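Long-range contacts in DNA damage response protein Rtt109, putative (Neosartorya fumigata, PDB 5ZB9), which probably transfers acetyl groups from acetyl-CoA to lysines of histone H3 in an Asf1-dependent way: residues D174-R178 against P222-D228; A203-I208 against R234-P240; I208-C212 against L315-L319. All coordinates share one frame; numbering follows the deposited sequence.

Contact 1: D174-R178 against P222-D228; sequences DPILR and PITARSD
P222 lays its CG against the carboxylate carbon of D174, 3.6 Å from CG to CG, where the end of helix 162-177 meets the loop that follows helix 214-218. The motif is a salt-bridge network, D174-R178-D228, running from the helix to the loop near the protein surface. The P222 side chain lies about 5 Å from that of R171, which binds CoA in another crystal structure of this protein. Next along the loop, T224 gives its hydroxyl proton to D174: OG1 lies 2.7 Å from OD2, on the syn side but well out of the carboxylate plane. A chi1 of 53° turns OG1 of T224 to D174 and to R178 NH2, from which it takes a weak bond. T224 CB stands over one face of the R178 guanidinium. R178, extended from CG to NE, spends NE on D174 OD1 at 2.9 Å, and OD1 has a second donor in W235 NE1, which should favour a charged D174. D228 meets the end of the guanidinium almost coplanar, the planes 15° apart: R178 NH1 to D228 OD1 and R178 NH2 to D228 OD2 are both 2.9 Å, each carboxylate oxygen using its syn lone pair.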
loop_
_atom_site.group_PDB
_atom_site.type_symbol
_atom_site.label_atom_id
_atom_site.label_comp_id
_atom_site.label_asym_id
_atom_site.label_seq_id
_atom_site.Cartn_x
_atom_site.Cartn_y
_atom_site.Cartn_z
ATOM N N ASP A 174 -10.404 1.868 -6.249
ATOM C CA ASP A 174 -11.245 1.879 -7.456
ATOM C C ASP A 174 -11.027 3.096 -8.380
ATOM O O ASP A 174 -10.846 2.914 -9.580
ATOM C CB ASP A 174 -12.728 1.775 -7.068
ATOM C CG ASP A 174 -13.608 1.308 -8.221
ATOM O OD1 ASP A 174 -13.207 0.379 -8.950
ATOM O OD2 ASP A 174 -14.708 1.863 -8.402
ATOM N N PRO A 175 -11.024 4.334 -7.837
ATOM C CA PRO A 175 -10.832 5.468 -8.755
ATOM C C PRO A 175 -9.428 5.541 -9.349
ATOM O O PRO A 175 -9.258 6.061 -10.455
ATOM C CB PRO A 175 -11.102 6.689 -7.870
ATOM C CG PRO A 175 -11.882 6.171 -6.726
ATOM C CD PRO A 175 -11.342 4.800 -6.477
ATOM N N ILE A 176 -8.431 5.039 -8.630
ATOM C CA ILE A 176 -7.090 4.979 -9.191
ATOM C C ILE A 176 -7.095 4.014 -10.357
ATOM O O ILE A 176 -6.615 4.332 -11.447
ATOM C CB ILE A 176 -6.050 4.520 -8.170
ATOM C CG1 ILE A 176 -6.124 5.381 -6.917
ATOM C CG2 ILE A 176 -4.660 4.574 -8.776
ATOM C CD1 ILE A 176 -5.053 5.059 -5.906
ATOM N N LEU A 177 -7.655 2.833 -10.100
ATOM C CA LEU A 177 -7.794 1.774 -11.090
ATOM C C LEU A 177 -8.431 2.297 -12.374
ATOM O O LEU A 177 -7.963 2.013 -13.470
ATOM C CB LEU A 177 -8.628 0.622 -10.508
ATOM C CG LEU A 177 -9.250 -0.422 -11.450
ATOM C CD1 LEU A 177 -8.209 -1.296 -12.121
ATOM C CD2 LEU A 177 -10.259 -1.279 -10.699
ATOM N N ARG A 178 -9.486 3.090 -12.227
ATOM C CA ARG A 178 -10.311 3.453 -13.366
ATOM C C ARG A 178 -9.841 4.701 -14.112
ATOM O O ARG A 178 -10.530 5.186 -15.001
ATOM C CB ARG A 178 -11.756 3.617 -12.907
ATOM C CG ARG A 178 -12.343 2.293 -12.484
ATOM C CD ARG A 178 -13.799 2.391 -12.158
ATOM N NE ARG A 178 -14.280 1.145 -11.574
ATOM C CZ ARG A 178 -14.651 0.090 -12.284
ATOM N NH1 ARG A 178 -14.599 0.131 -13.609
ATOM N NH2 ARG A 178 -15.078 -1.007 -11.667
ATOM N N PRO A 222 -16.229 -2.971 -5.446
ATOM C CA PRO A 222 -17.082 -1.775 -5.554
ATOM C C PRO A 222 -18.237 -1.987 -6.547
ATOM O O PRO A 222 -18.091 -2.775 -7.481
ATOM C CB PRO A 222 -16.122 -0.694 -6.064
ATOM C CG PRO A 222 -14.743 -1.255 -5.887
ATOM C CD PRO A 222 -14.862 -2.733 -5.936
ATOM N N ILE A 223 -19.352 -1.282 -6.362
ATOM C CA ILE A 223 -20.534 -1.482 -7.208
ATOM C C ILE A 223 -20.261 -1.125 -8.676
ATOM O O ILE A 223 -20.934 -1.621 -9.583
ATOM C CB ILE A 223 -21.757 -0.673 -6.676
ATOM C CG1 ILE A 223 -23.021 -0.968 -7.501
ATOM C CG2 ILE A 223 -21.459 0.819 -6.630
ATOM C CD1 ILE A 223 -23.371 -2.457 -7.607
ATOM N N THR A 224 -19.246 -0.305 -8.914
ATOM C CA THR A 224 -18.800 -0.037 -10.280
ATOM C C THR A 224 -18.514 -1.314 -11.090
ATOM O O THR A 224 -18.635 -1.314 -12.313
ATOM C CB THR A 224 -17.536 0.836 -10.286
ATOM O OG1 THR A 224 -16.533 0.234 -9.458
ATOM C CG2 THR A 224 -17.843 2.220 -9.755
ATOM N N ALA A 225 -18.149 -2.399 -10.410
ATOM C CA ALA A 225 -17.785 -3.644 -11.086
ATOM C C ALA A 225 -18.992 -4.335 -11.717
ATOM O O ALA A 225 -18.838 -5.209 -12.580
ATOM C CB ALA A 225 -17.089 -4.595 -10.121
ATOM N N ARG A 226 -20.186 -3.947 -11.287
ATOM C CA ARG A 226 -21.404 -4.543 -11.813
ATOM C C ARG A 226 -21.564 -4.252 -13.305
ATOM O O ARG A 226 -22.083 -5.079 -14.060
ATOM C CB ARG A 226 -22.626 -4.040 -11.042
ATOM C CG ARG A 226 -23.867 -4.909 -11.221
ATOM C CD ARG A 226 -25.040 -4.372 -10.423
ATOM N NE ARG A 226 -25.194 -2.936 -10.639
ATOM C CZ ARG A 226 -26.132 -2.190 -10.068
ATOM N NH1 ARG A 226 -27.017 -2.744 -9.244
ATOM N NH2 ARG A 226 -26.181 -0.888 -10.322
ATOM N N SER A 227 -21.089 -3.086 -13.728
ATOM C CA SER A 227 -21.316 -2.630 -15.092
ATOM C C SER A 227 -20.110 -2.790 -16.027
ATOM O O SER A 227 -20.181 -2.406 -17.195
ATOM C CB SER A 227 -21.762 -1.166 -15.077
ATOM O OG SER A 227 -20.800 -0.351 -14.442
ATOM N N ASP A 228 -19.012 -3.349 -15.531
ATOM C CA ASP A 228 -17.893 -3.682 -16.407
ATOM C C ASP A 228 -18.298 -4.864 -17.273
ATOM O O ASP A 228 -19.032 -5.738 -16.819
ATOM C CB ASP A 228 -16.631 -4.009 -15.603
ATOM C CG ASP A 228 -16.148 -2.833 -14.765
ATOM O OD1 ASP A 228 -15.991 -1.720 -15.311
ATOM O OD2 ASP A 228 -15.929 -3.021 -13.554
#

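Contact 2: A203-I208 against R234-P240; sequences ATAFLI and RWLNSYP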
loop_
_atom_site.group_PDB
_atom_site.type_symbol
_atom_site.label_atom_id
_atom_site.label_comp_id
_atom_site.label_asym_id
_atom_site.label_seq_id
_atom_site.Cartn_x
_atom_site.Cartn_y
_atom_site.Cartn_z
ATOM N N ALA A 203 -4.722 -1.107 -16.447
ATOM C CA ALA A 203 -4.684 -1.641 -15.089
ATOM C C ALA A 203 -5.840 -2.575 -14.759
ATOM O O ALA A 203 -6.944 -2.445 -15.296
ATOM C CB ALA A 203 -4.654 -0.500 -14.083
ATOM N N THR A 204 -5.569 -3.504 -13.846
ATOM C CA THR A 204 -6.580 -4.383 -13.269
ATOM C C THR A 204 -6.329 -4.475 -11.761
ATOM O O THR A 204 -5.179 -4.390 -11.309
ATOM C CB THR A 204 -6.548 -5.803 -13.915
ATOM O OG1 THR A 204 -6.679 -5.689 -15.337
ATOM C CG2 THR A 204 -7.680 -6.698 -13.380
ATOM N N ALA A 205 -7.398 -4.630 -10.983
ATOM C CA ALA A 205 -7.279 -4.809 -9.537
ATOM C C ALA A 205 -7.538 -6.262 -9.165
ATOM O O ALA A 205 -8.486 -6.881 -9.667
ATOM C CB ALA A 205 -8.242 -3.888 -8.804
ATOM N N PHE A 206 -6.693 -6.805 -8.294
ATOM C CA PHE A 206 -6.797 -8.204 -7.869
ATOM C C PHE A 206 -7.031 -8.290 -6.368
ATOM O O PHE A 206 -6.360 -7.607 -5.585
ATOM C CB PHE A 206 -5.532 -8.985 -8.245
ATOM C CG PHE A 206 -5.243 -9.009 -9.729
ATOM C CD1 PHE A 206 -4.566 -7.961 -10.337
ATOM C CD2 PHE A 206 -5.642 -10.087 -10.511
ATOM C CE1 PHE A 206 -4.300 -7.984 -11.693
ATOM C CE2 PHE A 206 -5.379 -10.119 -11.877
ATOM C CZ PHE A 206 -4.707 -9.069 -12.472
ATOM N N LEU A 207 -7.987 -9.123 -5.967
ATOM C CA LEU A 207 -8.327 -9.264 -4.563
ATOM C C LEU A 207 -8.447 -10.724 -4.173
ATOM O O LEU A 207 -9.090 -11.508 -4.865
ATOM C CB LEU A 207 -9.635 -8.535 -4.246
ATOM C CG LEU A 207 -10.119 -8.736 -2.805
ATOM C CD1 LEU A 207 -9.202 -8.016 -1.823
ATOM C CD2 LEU A 207 -11.585 -8.327 -2.613
ATOM N N ILE A 208 -7.817 -11.084 -3.061
ATOM C CA ILE A 208 -7.979 -12.409 -2.483
ATOM C C ILE A 208 -8.314 -12.304 -0.997
ATOM O O ILE A 208 -7.625 -11.627 -0.237
ATOM C CB ILE A 208 -6.719 -13.266 -2.665
ATOM C CG1 ILE A 208 -6.639 -13.791 -4.099
ATOM C CG2 ILE A 208 -6.728 -14.446 -1.702
ATOM C CD1 ILE A 208 -5.496 -14.774 -4.299
ATOM N N ARG A 234 -12.461 -5.267 -14.287
ATOM C CA ARG A 234 -11.456 -4.439 -13.640
ATOM C C ARG A 234 -11.108 -5.005 -12.259
ATOM O O ARG A 234 -10.052 -4.693 -11.705
ATOM C CB ARG A 234 -11.942 -2.994 -13.528
ATOM C CG ARG A 234 -12.574 -2.418 -14.802
ATOM C CD ARG A 234 -11.643 -2.475 -16.016
ATOM N NE ARG A 234 -10.314 -1.914 -15.770
ATOM C CZ ARG A 234 -10.037 -0.616 -15.795
ATOM N NH1 ARG A 234 -10.999 0.254 -16.039
ATOM N NH2 ARG A 234 -8.806 -0.185 -15.570
ATOM N N TRP A 235 -12.001 -5.831 -11.708
ATOM C CA TRP A 235 -11.738 -6.542 -10.455
ATOM C C TRP A 235 -11.741 -8.050 -10.671
ATOM O O TRP A 235 -12.671 -8.608 -11.254
ATOM C CB TRP A 235 -12.764 -6.159 -9.386
ATOM C CG TRP A 235 -12.573 -4.753 -8.916
ATOM C CD1 TRP A 235 -13.095 -3.627 -9.476
ATOM C CD2 TRP A 235 -11.774 -4.319 -7.808
ATOM N NE1 TRP A 235 -12.681 -2.516 -8.782
ATOM C CE2 TRP A 235 -11.872 -2.915 -7.751
ATOM C CE3 TRP A 235 -10.995 -4.982 -6.855
ATOM C CZ2 TRP A 235 -11.219 -2.159 -6.778
ATOM C CZ3 TRP A 235 -10.344 -4.228 -5.886
ATOM C CH2 TRP A 235 -10.460 -2.833 -5.857
ATOM N N LEU A 236 -10.687 -8.706 -10.203
ATOM C CA LEU A 236 -10.556 -10.148 -10.350
ATOM C C LEU A 236 -10.249 -10.777 -9.009
ATOM O O LEU A 236 -9.453 -10.243 -8.239
ATOM C CB LEU A 236 -9.458 -10.497 -11.349
ATOM C CG LEU A 236 -9.760 -10.240 -12.819
ATOM C CD1 LEU A 236 -8.546 -10.544 -13.667
ATOM C CD2 LEU A 236 -10.929 -11.087 -13.247
ATOM N N ASN A 237 -10.878 -11.915 -8.736
ATOM C CA ASN A 237 -10.591 -12.676 -7.530
ATOM C C ASN A 237 -9.446 -13.655 -7.768
ATOM O O ASN A 237 -9.661 -14.856 -7.858
ATOM C CB ASN A 237 -11.849 -13.417 -7.055
ATOM C CG ASN A 237 -11.607 -14.270 -5.812
ATOM O OD1 ASN A 237 -12.260 -15.296 -5.622
ATOM N ND2 ASN A 237 -10.662 -13.858 -4.970
ATOM N N SER A 238 -8.227 -13.141 -7.871
ATOM C CA SER A 238 -7.061 -14.009 -7.996
ATOM C C SER A 238 -5.764 -13.271 -7.685
ATOM O O SER A 238 -5.769 -12.078 -7.398
ATOM C CB SER A 238 -6.995 -14.619 -9.402
ATOM O OG SER A 238 -7.098 -13.614 -10.393
ATOM N N TYR A 239 -4.657 -14.002 -7.738
ATOM C CA TYR A 239 -3.334 -13.440 -7.534
ATOM C C TYR A 239 -2.608 -13.325 -8.875
ATOM O O TYR A 239 -2.448 -14.316 -9.582
ATOM C CB TYR A 239 -2.547 -14.311 -6.558
ATOM C CG TYR A 239 -1.107 -13.892 -6.351
ATOM C CD1 TYR A 239 -0.796 -12.679 -5.756
ATOM C CD2 TYR A 239 -0.063 -14.727 -6.719
ATOM C CE1 TYR A 239 0.515 -12.305 -5.554
ATOM C CE2 TYR A 239 1.251 -14.359 -6.519
ATOM C CZ TYR A 239 1.534 -13.151 -5.937
ATOM O OH TYR A 239 2.841 -12.777 -5.742
ATOM N N PRO A 240 -2.168 -12.108 -9.228
ATOM C CA PRO A 240 -1.593 -11.822 -10.549
ATOM C C PRO A 240 -0.178 -12.369 -10.698
ATOM O O PRO A 240 0.744 -11.600 -10.973
ATOM C CB PRO A 240 -1.591 -10.293 -10.596
ATOM C CG PRO A 240 -1.355 -9.906 -9.159
ATOM C CD PRO A 240 -2.132 -10.925 -8.349
HETATM O O HOH W 1 -8.979 -4.238 -16.389
#
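The carbonyl oxygen of A203 is gripped by R234, whose chain bends at chi2 and chi3 to bring its guanidinium back to the strand. R234 NH2, also bonded to Y180 O, makes the firm bond, 2.9 Å to A203 O, in the plane of the guanidinium but above that of the carbonyl, while NE adds a weak one. NE also donates to a water that donates to T204 OG1, a hydroxyl held chiefly by E183. Further on, the two chains run parallel: A205 N to R234 O, L236 N to A205 O and L207 N to L236 O are backbone bonds of regular sheet. N237 continues the pattern with its side chain, ND2 reaching L207 O at 2.8 Å with that oxygen in the amide plane. On one face of the sheet the A205 methyl sits over the six-membered ring of W235, CB 3.5 Å from the ring centre, a CH-pi contact; the indole NH goes to D174. On the other face P240 CB stands over the centre of the F206 ring, 3.6 Å from its centroid, and L236 lies alongside that ring, pointing the same way. I208 CD1 packs on Y239 CB at 3.7 Å. Strand 202-208, helix 214-218 and strand 235-236 form a beta-alpha-beta unit with adjacent parallel strands, with W235 near R171, which binds CoA in another structure of this protein.

Contact 3: I208-C212 against L315-L319; sequences IVPGC and LVGFL
P210 and F318 meet at about a right angle: the proline's CG comes to the edge of the phenyl ring, near its plane, 3.9 Å from CE2. V316, from the same segment as F318, lays CG2 over one face of that ring, toward its rim, so the phenyl is bordered by the proline at its edge and by the valine across its face. F318 carries CG anti to its carbonyl carbon (chi1 -56°), which brings CD2 and CE2 to the P210 ring. The backbones pair antiparallel beneath these side chains. I208 and F318 are a hydrogen-bonded pair, with F318 N to I208 O at 2.8 Å and I208 N to F318 O at 3.0 Å, both nearly straight. Beyond I208 the chain leaves the strand in a type II turn from V209 to C212, closed by C212 N to V209 O at 2.9 Å, with G211 in the third position. V209 flanks the strand, CG1 3.6 Å from V316 O and CG2 beside G317 CA. At the turn a water donates to P210 O and accepts from V316 N, bridging the chains where they no longer bond directly. L315 lies against the turn, CD2 4.0 Å from P210 O and CD1 4.2 Å from C212 SG. Strand 317-324 lies between strands 202-208 and 133-140; helix 162-177 packs on V209 and L315, and helix 297-304 puts M304 against P210 and F318.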
loop_
_atom_site.group_PDB
_atom_site.type_symbol
_atom_site.label_atom_id
_atom_site.label_comp_id
_atom_site.label_asym_id
_atom_site.label_seq_id
_atom_site.Cartn_x
_atom_site.Cartn_y
_atom_site.Cartn_z
ATOM N N ILE A 208 -7.817 -11.084 -3.061
ATOM C CA ILE A 208 -7.979 -12.409 -2.483
ATOM C C ILE A 208 -8.314 -12.304 -0.997
ATOM O O ILE A 208 -7.625 -11.627 -0.237
ATOM C CB ILE A 208 -6.719 -13.266 -2.665
ATOM C CG1 ILE A 208 -6.639 -13.791 -4.099
ATOM C CG2 ILE A 208 -6.728 -14.446 -1.702
ATOM C CD1 ILE A 208 -5.496 -14.774 -4.299
ATOM N N VAL A 209 -9.389 -12.967 -0.597
ATOM C CA VAL A 209 -9.763 -13.054 0.803
ATOM C C VAL A 209 -9.862 -14.518 1.180
ATOM O O VAL A 209 -10.910 -15.129 1.000
ATOM C CB VAL A 209 -11.106 -12.357 1.074
ATOM C CG1 VAL A 209 -11.401 -12.320 2.567
ATOM C CG2 VAL A 209 -11.103 -10.959 0.481
ATOM N N PRO A 210 -8.761 -15.093 1.684
ATOM C CA PRO A 210 -8.707 -16.526 2.018
ATOM C C PRO A 210 -9.862 -16.930 2.927
ATOM O O PRO A 210 -10.106 -16.255 3.931
ATOM C CB PRO A 210 -7.361 -16.676 2.737
ATOM C CG PRO A 210 -6.548 -15.505 2.272
ATOM C CD PRO A 210 -7.531 -14.383 2.078
ATOM N N GLY A 211 -10.572 -17.996 2.566
ATOM C CA GLY A 211 -11.742 -18.426 3.310
ATOM C C GLY A 211 -13.031 -18.062 2.591
ATOM O O GLY A 211 -14.095 -18.598 2.891
ATOM N N CYS A 212 -12.941 -17.142 1.638
ATOM C CA CYS A 212 -14.114 -16.705 0.897
ATOM C C CYS A 212 -14.038 -17.194 -0.532
ATOM O O CYS A 212 -13.004 -17.049 -1.185
ATOM C CB CYS A 212 -14.239 -15.179 0.920
ATOM S SG CYS A 212 -14.557 -14.467 2.550
ATOM N N LEU A 315 -10.981 -11.995 9.222
ATOM C CA LEU A 315 -10.615 -12.048 7.810
ATOM C C LEU A 315 -9.512 -11.041 7.507
ATOM O O LEU A 315 -9.364 -10.038 8.203
ATOM C CB LEU A 315 -11.821 -11.769 6.908
ATOM C CG LEU A 315 -12.984 -12.763 6.883
ATOM C CD1 LEU A 315 -14.123 -12.229 6.021
ATOM C CD2 LEU A 315 -12.523 -14.132 6.387
ATOM N N VAL A 316 -8.725 -11.330 6.477
ATOM C CA VAL A 316 -7.829 -10.338 5.910
ATOM C C VAL A 316 -7.953 -10.405 4.394
ATOM O O VAL A 316 -8.088 -11.484 3.814
ATOM C CB VAL A 316 -6.357 -10.541 6.370
ATOM C CG1 VAL A 316 -6.003 -12.003 6.411
ATOM C CG2 VAL A 316 -5.394 -9.787 5.479
ATOM N N GLY A 317 -7.967 -9.247 3.753
ATOM C CA GLY A 317 -7.983 -9.205 2.305
ATOM C C GLY A 317 -6.631 -8.758 1.780
ATOM O O GLY A 317 -5.996 -7.871 2.353
ATOM N N PHE A 318 -6.186 -9.372 0.692
ATOM C CA PHE A 318 -4.952 -8.960 0.051
ATOM C C PHE A 318 -5.263 -8.347 -1.297
ATOM O O PHE A 318 -5.956 -8.940 -2.119
ATOM C CB PHE A 318 -3.996 -10.140 -0.090
ATOM C CG PHE A 318 -3.691 -10.814 1.212
ATOM C CD1 PHE A 318 -2.763 -10.275 2.081
ATOM C CD2 PHE A 318 -4.348 -11.975 1.578
ATOM C CE1 PHE A 318 -2.485 -10.879 3.289
ATOM C CE2 PHE A 318 -4.069 -12.592 2.789
ATOM C CZ PHE A 318 -3.132 -12.038 3.646
ATOM N N LEU A 319 -4.747 -7.146 -1.515
ATOM C CA LEU A 319 -5.079 -6.379 -2.700
ATOM C C LEU A 319 -3.842 -6.019 -3.534
ATOM O O LEU A 319 -2.831 -5.556 -3.002
ATOM C CB LEU A 319 -5.825 -5.121 -2.283
ATOM C CG LEU A 319 -6.450 -4.288 -3.385
ATOM C CD1 LEU A 319 -7.524 -5.115 -4.040
ATOM C CD2 LEU A 319 -7.065 -3.054 -2.793
HETATM O O HOH W 2 -9.147 -14.014 5.198
#

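How the contacts relate
From the N terminus, the chain first meets contact 1 at the end of helix 162-177, then strand 202-208 of contact 2, which runs straight into contact 3 through the shared I208. The loop 222-228 returns to close contact 1 across 43 residues, 234-240 closes contact 2 across 25, and 315-319, leading into strand 317-324, closes contact 3 across 102. No contact nests inside another; each pair crosses. Contact 1 touches contact 2 through W235 and R234, which meet D174, L177 and R178, whereas contact 3 meets contact 2 where L319 packs on L207 and W235. Together they tie helix 162-177 and its facing loop to three neighbouring strands of the sheet.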